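Local atomic coordinates of carbohydrate oxidase (Microdochium nivale, PDB entry 3RJA), a protein that oxidises the C1 hydroxyl of mono-, oligo- and polysaccharides to the lactone, using FAD and reducing molecular oxygen to hydrogen peroxide. Residues D390-D393 against Y398-T401; K349-F354 against F403-G408. All blocks are in the same frame, centred on the assembly; numbering follows the deposited sequence.

Overall arrangement
Contacts 1 and 2 lie side by side, their centres about 8 Å apart, on two neighbouring interior strands, 352-359 and 384-392, of the eight-stranded antiparallel sheet. Along the chain, strand 352-359 comes first, then 384-392, then the loop holding 398-401 and helix 403-414, so contact 1 falls within the chain span that contact 2 closes. Loop and helix thus return onto the two strands they follow. A salt bridge joins the contacts, Asp390 OD1 to Arg351 NE at 2.7 Å. Arg391 and Phe354, on these strands, line the pocket of the bound substrate analogue, so one face of the sheet serves the sugar while helix 403-414 and the loop before it pack on the other.

Contact 1 (D390-D393 against Y398-T401); sequences DRYD and YPET. With ABL ((2R,3R,4R,5R)-4,5-dihydroxy-2-(hydroxymethyl)-6-oxopiperidin-3-yl beta-D-glucopyranoside), chain G.
The phenolic hydroxyl of Tyr398 donates to Asp390 OD2 at 2.7 Å, from above the carboxylate plane (54° out of it). A carboxylate suits this buried spot because its two oxygens can take two donors, OD2 the tyrosine hydroxyl and OD1 the charged Arg351. Beside this bond the packing is close. Tyr392 turns an edge toward the face of Tyr398 in an offset edge-to-face pair, planes at 77°, with Tyr392 CD1 3.4 Å from Tyr398 CD2. Pro399 then lays its CD over one face of the Tyr392 ring, 3.6 Å from the centroid, a CH-pi contact that a rigid proline ring makes well. Here the chain leaves strand 384-392 of the antiparallel sheet and folds back on it before entering helix 403-414. With CG anti to the carbonyl carbon (chi1 -76°), Tyr392 sends its ring toward that returning loop, and its OH is hydrogen-bonded to Ser402. Were Tyr392 replaced by an alanine, Pro399 and the Tyr398 ring would probably lose their aromatic neighbour, and Ser402 its hydroxyl partner. Beyond Pro399 the loop opens to solvent at Glu400 and Thr401. On the other side of the strand, Arg391 reaches the sugar pocket: NH1 donates to O2 of the bound analogue at 2.8 Å, NH2 to its O3 at 3.1 Å, while Glu317 forms a salt bridge with NH1.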
loop_
_atom_site.group_PDB
_atom_site.type_symbol
_atom_site.label_atom_id
_atom_site.label_comp_id
_atom_site.label_asym_id
_atom_site.label_seq_id
_atom_site.Cartn_x
_atom_site.Cartn_y
_atom_site.Cartn_z
ATOM N N ASP A 390 1.640 15.410 0.320
ATOM C CA ASP A 390 1.735 16.818 -0.038
ATOM C C ASP A 390 0.959 17.047 -1.347
ATOM O O ASP A 390 1.441 16.734 -2.436
ATOM C CB ASP A 390 3.206 17.151 -0.217
ATOM C CG ASP A 390 3.470 18.629 -0.399
ATOM O OD1 ASP A 390 2.493 19.429 -0.360
ATOM O OD2 ASP A 390 4.674 18.972 -0.612
ATOM N N ARG A 391 -0.247 17.582 -1.233
ATOM C CA ARG A 391 -1.151 17.623 -2.378
ATOM C C ARG A 391 -1.607 19.031 -2.857
ATOM O O ARG A 391 -2.221 19.781 -2.114
ATOM C CB ARG A 391 -2.385 16.753 -2.107
ATOM C CG ARG A 391 -3.400 16.822 -3.234
ATOM C CD ARG A 391 -4.529 15.836 -3.084
ATOM N NE ARG A 391 -5.566 16.227 -2.124
ATOM C CZ ARG A 391 -6.181 15.364 -1.287
ATOM N NH1 ARG A 391 -5.828 14.050 -1.215
ATOM N NH2 ARG A 391 -7.143 15.808 -0.481
ATOM N N TYR A 392 -1.335 19.326 -4.128
ATOM C CA TYR A 392 -1.832 20.512 -4.808
ATOM C C TYR A 392 -3.117 20.200 -5.589
ATOM O O TYR A 392 -3.483 19.019 -5.791
ATOM C CB TYR A 392 -0.763 21.049 -5.749
ATOM C CG TYR A 392 0.364 21.780 -5.047
ATOM C CD1 TYR A 392 1.374 21.074 -4.386
ATOM C CD2 TYR A 392 0.414 23.191 -5.037
ATOM C CE1 TYR A 392 2.415 21.729 -3.748
ATOM C CE2 TYR A 392 1.441 23.869 -4.396
ATOM C CZ TYR A 392 2.432 23.141 -3.751
ATOM O OH TYR A 392 3.456 23.795 -3.136
ATOM N N ASP A 393 -3.823 21.252 -5.995
ATOM C CA ASP A 393 -5.031 21.082 -6.802
ATOM C C ASP A 393 -4.640 20.546 -8.179
ATOM O O ASP A 393 -3.514 20.745 -8.641
ATOM C CB ASP A 393 -5.771 22.416 -6.952
ATOM C CG ASP A 393 -6.331 22.911 -5.656
ATOM O OD1 ASP A 393 -6.714 22.069 -4.811
ATOM O OD2 ASP A 393 -6.384 24.151 -5.485
ATOM N N TYR A 398 2.725 21.041 -9.583
ATOM C CA TYR A 398 3.479 20.816 -8.366
ATOM C C TYR A 398 4.814 21.546 -8.502
ATOM O O TYR A 398 5.587 21.211 -9.384
ATOM C CB TYR A 398 3.721 19.322 -8.118
ATOM C CG TYR A 398 4.321 19.075 -6.757
ATOM C CD1 TYR A 398 5.691 19.157 -6.550
ATOM C CD2 TYR A 398 3.497 18.773 -5.656
ATOM C CE1 TYR A 398 6.229 18.935 -5.283
ATOM C CE2 TYR A 398 4.031 18.557 -4.398
ATOM C CZ TYR A 398 5.387 18.649 -4.212
ATOM O OH TYR A 398 5.911 18.461 -2.940
ATOM N N PRO A 399 5.099 22.526 -7.610
ATOM C CA PRO A 399 6.346 23.286 -7.721
ATOM C C PRO A 399 7.615 22.504 -7.431
ATOM O O PRO A 399 7.686 21.739 -6.468
ATOM C CB PRO A 399 6.160 24.437 -6.699
ATOM C CG PRO A 399 4.696 24.573 -6.542
ATOM C CD PRO A 399 4.196 23.139 -6.616
ATOM N N GLU A 400 8.629 22.744 -8.259
ATOM C CA GLU A 400 9.942 22.123 -8.105
ATOM C C GLU A 400 10.562 22.365 -6.724
ATOM O O GLU A 400 11.329 21.546 -6.226
ATOM C CB GLU A 400 10.888 22.574 -9.254
ATOM C CG GLU A 400 11.791 23.837 -9.012
ATOM C CD GLU A 400 11.312 25.166 -9.631
ATOM O OE1 GLU A 400 10.126 25.332 -10.016
ATOM O OE2 GLU A 400 12.168 26.075 -9.710
ATOM N N THR A 401 10.219 23.484 -6.091
ATOM C CA THR A 401 10.750 23.777 -4.742
ATOM C C THR A 401 9.998 23.086 -3.591
ATOM O O THR A 401 10.559 22.927 -2.495
ATOM C CB THR A 401 10.840 25.291 -4.471
ATOM O OG1 THR A 401 9.621 25.950 -4.880
ATOM C CG2 THR A 401 12.030 25.875 -5.233
HETATM C C1A ABL G . -3.364 6.284 2.093
HETATM O O1A ABL G . -2.564 5.323 2.161
HETATM C C2A ABL G . -4.247 6.666 3.299
HETATM O O2A ABL G . -4.578 5.461 3.988
HETATM C C3A ABL G . -5.530 7.440 2.905
HETATM O O3A ABL G . -6.071 8.003 4.127
HETATM C C4A ABL G . -5.166 8.580 1.975
HETATM O O1 ABL G . -6.329 9.367 1.612
HETATM C C5A ABL G . -4.543 7.992 0.662
HETATM N N5 ABL G . -3.456 7.020 0.960
HETATM C C6A ABL G . -3.901 9.082 -0.234
HETATM O O6A ABL G . -3.872 8.731 -1.631
HETATM C C1 ABL G . -6.591 10.618 2.312
HETATM C C2 ABL G . -7.432 11.568 1.422
HETATM O O2 ABL G . -6.709 11.815 0.210
HETATM C C3 ABL G . -7.717 12.864 2.193
HETATM O O3 ABL G . -8.510 13.766 1.422
HETATM C C4 ABL G . -8.391 12.504 3.557
HETATM O O4 ABL G . -8.699 13.660 4.321
HETATM C C5 ABL G . -7.472 11.575 4.360
HETATM O O5 ABL G . -7.222 10.391 3.564
HETATM C C6 ABL G . -8.051 11.217 5.734
HETATM O O6 ABL G . -9.334 10.679 5.692
#

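Contact 2 (K349-F354 against F403-G408); sequences KDRFWF and FKFLDG
Over one face of the Trp353 indole stands the Phe405 ring, with its CZ 3.8 Å above the plane and displaced toward the rim. The pair is edge-to-face: the phenyl and the five-membered ring lie with planes at 68° and centroids 5.0 Å apart, and Phe405 CE2 comes 3.8 Å from Trp353 CG. At the phenyl edge, in plane, sits Trp353 CB, while Leu406 CD2 rests over one of its faces. Phenylalanine suits this place because it reaches from helix to strand without a polar group to satisfy; tryptophan offers a broad apolar face, and its NE1 is hydrogen-bonded to the carbonyl oxygen of Val348. CG of Phe405 is anti to the backbone N (chi1 169°), which carries the ring from the helix toward the strand.

Arg351 borders the same phenylalanine, its NH1 3.4 Å from Phe405 CD2. The guanidinium and phenyl planes are 86° apart, and the two side chains run past each other in opposite directions. Carboxylates fix the rotation of the guanidinium: NH2 donates to the syn lone pair of Asp350 OD1 at 2.8 Å, with the acceptor close to the guanidinium plane, and NE turns to Asp390. An arginine fits because its several N-H groups can serve two acids while its flat end borders a ring.

Next to Trp353 on strand 352-359, Phe354 points away from the helix and touches the bound sugar analogue. The arrangement is the alpha+beta layering of a substrate-binding domain, as in related oxidases: helix 403-414 packs on one face of the antiparallel sheet, while residues such as Phe354 on the other line the substrate pocket.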
loop_
_atom_site.group_PDB
_atom_site.type_symbol
_atom_site.label_atom_id
_atom_site.label_comp_id
_atom_site.label_asym_id
_atom_site.label_seq_id
_atom_site.Cartn_x
_atom_site.Cartn_y
_atom_site.Cartn_z
ATOM N N LYS A 349 0.778 26.566 4.113
ATOM C CA LYS A 349 -0.654 26.805 3.937
ATOM C C LYS A 349 -1.083 26.852 2.483
ATOM O O LYS A 349 -2.283 26.928 2.185
ATOM C CB LYS A 349 -1.069 28.116 4.637
ATOM C CG LYS A 349 -0.634 28.222 6.115
ATOM C CD LYS A 349 -1.409 27.251 7.061
ATOM C CE LYS A 349 -2.898 27.633 7.202
ATOM N NZ LYS A 349 -3.676 26.726 8.129
ATOM N N ASP A 350 -0.124 26.837 1.571
ATOM C CA ASP A 350 -0.448 26.986 0.158
ATOM C C ASP A 350 -0.994 25.707 -0.490
ATOM O O ASP A 350 -1.537 25.763 -1.613
ATOM C CB ASP A 350 0.731 27.556 -0.643
ATOM C CG ASP A 350 1.922 26.639 -0.669
ATOM O OD1 ASP A 350 2.249 26.006 0.363
ATOM O OD2 ASP A 350 2.561 26.561 -1.738
ATOM N N ARG A 351 -0.892 24.568 0.205
ATOM C CA ARG A 351 -1.553 23.362 -0.300
ATOM C C ARG A 351 -1.969 22.423 0.859
ATOM O O ARG A 351 -1.556 22.634 1.991
ATOM C CB ARG A 351 -0.649 22.650 -1.327
ATOM C CG ARG A 351 0.503 21.887 -0.698
ATOM C CD ARG A 351 1.606 22.811 -0.230
ATOM N NE ARG A 351 2.865 22.086 -0.182
ATOM C CZ ARG A 351 4.061 22.651 -0.120
ATOM N NH1 ARG A 351 5.127 21.875 -0.084
ATOM N NH2 ARG A 351 4.189 24.000 -0.115
ATOM N N PHE A 352 -2.788 21.418 0.563
ATOM C CA PHE A 352 -3.161 20.404 1.556
ATOM C C PHE A 352 -1.980 19.450 1.844
ATOM O O PHE A 352 -1.245 19.045 0.926
ATOM C CB PHE A 352 -4.356 19.614 1.043
ATOM C CG PHE A 352 -4.800 18.515 1.953
ATOM C CD1 PHE A 352 -5.274 18.792 3.225
ATOM C CD2 PHE A 352 -4.746 17.177 1.528
ATOM C CE1 PHE A 352 -5.682 17.764 4.077
ATOM C CE2 PHE A 352 -5.160 16.126 2.369
ATOM C CZ PHE A 352 -5.633 16.423 3.644
ATOM N N TRP A 353 -1.774 19.122 3.113
ATOM C CA TRP A 353 -0.803 18.094 3.470
ATOM C C TRP A 353 -1.348 17.335 4.663
ATOM O O TRP A 353 -2.168 17.876 5.413
ATOM C CB TRP A 353 0.606 18.659 3.761
ATOM C CG TRP A 353 0.687 19.629 4.936
ATOM C CD1 TRP A 353 0.737 21.012 4.866
ATOM C CD2 TRP A 353 0.743 19.303 6.340
ATOM N NE1 TRP A 353 0.803 21.549 6.131
ATOM C CE2 TRP A 353 0.796 20.536 7.057
ATOM C CE3 TRP A 353 0.735 18.096 7.064
ATOM C CZ2 TRP A 353 0.871 20.593 8.470
ATOM C CZ3 TRP A 353 0.785 18.148 8.465
ATOM C CH2 TRP A 353 0.837 19.395 9.155
ATOM N N PHE A 354 -0.885 16.091 4.829
ATOM C CA PHE A 354 -1.107 15.329 6.045
ATOM C C PHE A 354 0.083 14.411 6.388
ATOM O O PHE A 354 0.942 14.132 5.537
ATOM C CB PHE A 354 -2.434 14.562 5.986
ATOM C CG PHE A 354 -2.434 13.398 5.025
ATOM C CD1 PHE A 354 -1.819 12.196 5.366
ATOM C CD2 PHE A 354 -3.092 13.498 3.784
ATOM C CE1 PHE A 354 -1.840 11.098 4.480
ATOM C CE2 PHE A 354 -3.129 12.422 2.896
ATOM C CZ PHE A 354 -2.495 11.212 3.246
ATOM N N PHE A 403 9.267 19.956 -2.970
ATOM C CA PHE A 403 9.779 18.648 -2.520
ATOM C C PHE A 403 10.510 18.769 -1.178
ATOM O O PHE A 403 10.416 17.886 -0.324
ATOM C CB PHE A 403 10.728 18.009 -3.544
ATOM C CG PHE A 403 10.074 17.691 -4.872
ATOM C CD1 PHE A 403 9.139 16.684 -4.971
ATOM C CD2 PHE A 403 10.400 18.423 -6.011
ATOM C CE1 PHE A 403 8.523 16.402 -6.168
ATOM C CE2 PHE A 403 9.798 18.139 -7.252
ATOM C CZ PHE A 403 8.840 17.125 -7.328
ATOM N N LYS A 404 11.210 19.881 -0.991
ATOM C CA LYS A 404 12.021 20.062 0.213
ATOM C C LYS A 404 11.176 20.018 1.512
ATOM O O LYS A 404 11.699 19.675 2.555
ATOM C CB LYS A 404 12.918 21.308 0.115
ATOM C CG LYS A 404 12.200 22.635 0.121
ATOM C CD LYS A 404 13.197 23.807 -0.062
ATOM C CE LYS A 404 12.702 25.101 0.621
ATOM N NZ LYS A 404 11.388 25.607 0.088
ATOM N N PHE A 405 9.880 20.330 1.411
ATOM C CA PHE A 405 8.956 20.253 2.542
ATOM C C PHE A 405 8.913 18.821 3.122
ATOM O O PHE A 405 9.339 18.611 4.281
ATOM C CB PHE A 405 7.549 20.765 2.149
ATOM C CG PHE A 405 6.475 20.476 3.181
ATOM C CD1 PHE A 405 6.700 20.710 4.547
ATOM C CD2 PHE A 405 5.226 20.001 2.785
ATOM C CE1 PHE A 405 5.697 20.400 5.509
ATOM C CE2 PHE A 405 4.245 19.728 3.720
ATOM C CZ PHE A 405 4.478 19.922 5.088
ATOM N N LEU A 406 8.443 17.830 2.344
ATOM C CA LEU A 406 8.449 16.456 2.884
ATOM C C LEU A 406 9.874 15.930 3.094
ATOM O O LEU A 406 10.130 15.241 4.076
ATOM C CB LEU A 406 7.594 15.484 2.061
ATOM C CG LEU A 406 6.079 15.790 1.963
ATOM C CD1 LEU A 406 5.318 14.589 1.417
ATOM C CD2 LEU A 406 5.490 16.217 3.290
ATOM N N ASP A 407 10.807 16.270 2.206
ATOM C CA ASP A 407 12.191 15.822 2.373
ATOM C C ASP A 407 12.740 16.244 3.739
ATOM O O ASP A 407 13.412 15.459 4.422
ATOM C CB ASP A 407 13.102 16.417 1.278
ATOM C CG ASP A 407 12.941 15.731 -0.082
ATOM O OD1 ASP A 407 12.216 14.699 -0.197
ATOM O OD2 ASP A 407 13.592 16.223 -1.039
ATOM N N GLY A 408 12.458 17.491 4.130
ATOM C CA GLY A 408 12.960 18.016 5.397
ATOM C C GLY A 408 12.317 17.339 6.599
ATOM O O GLY A 408 12.978 17.083 7.599
#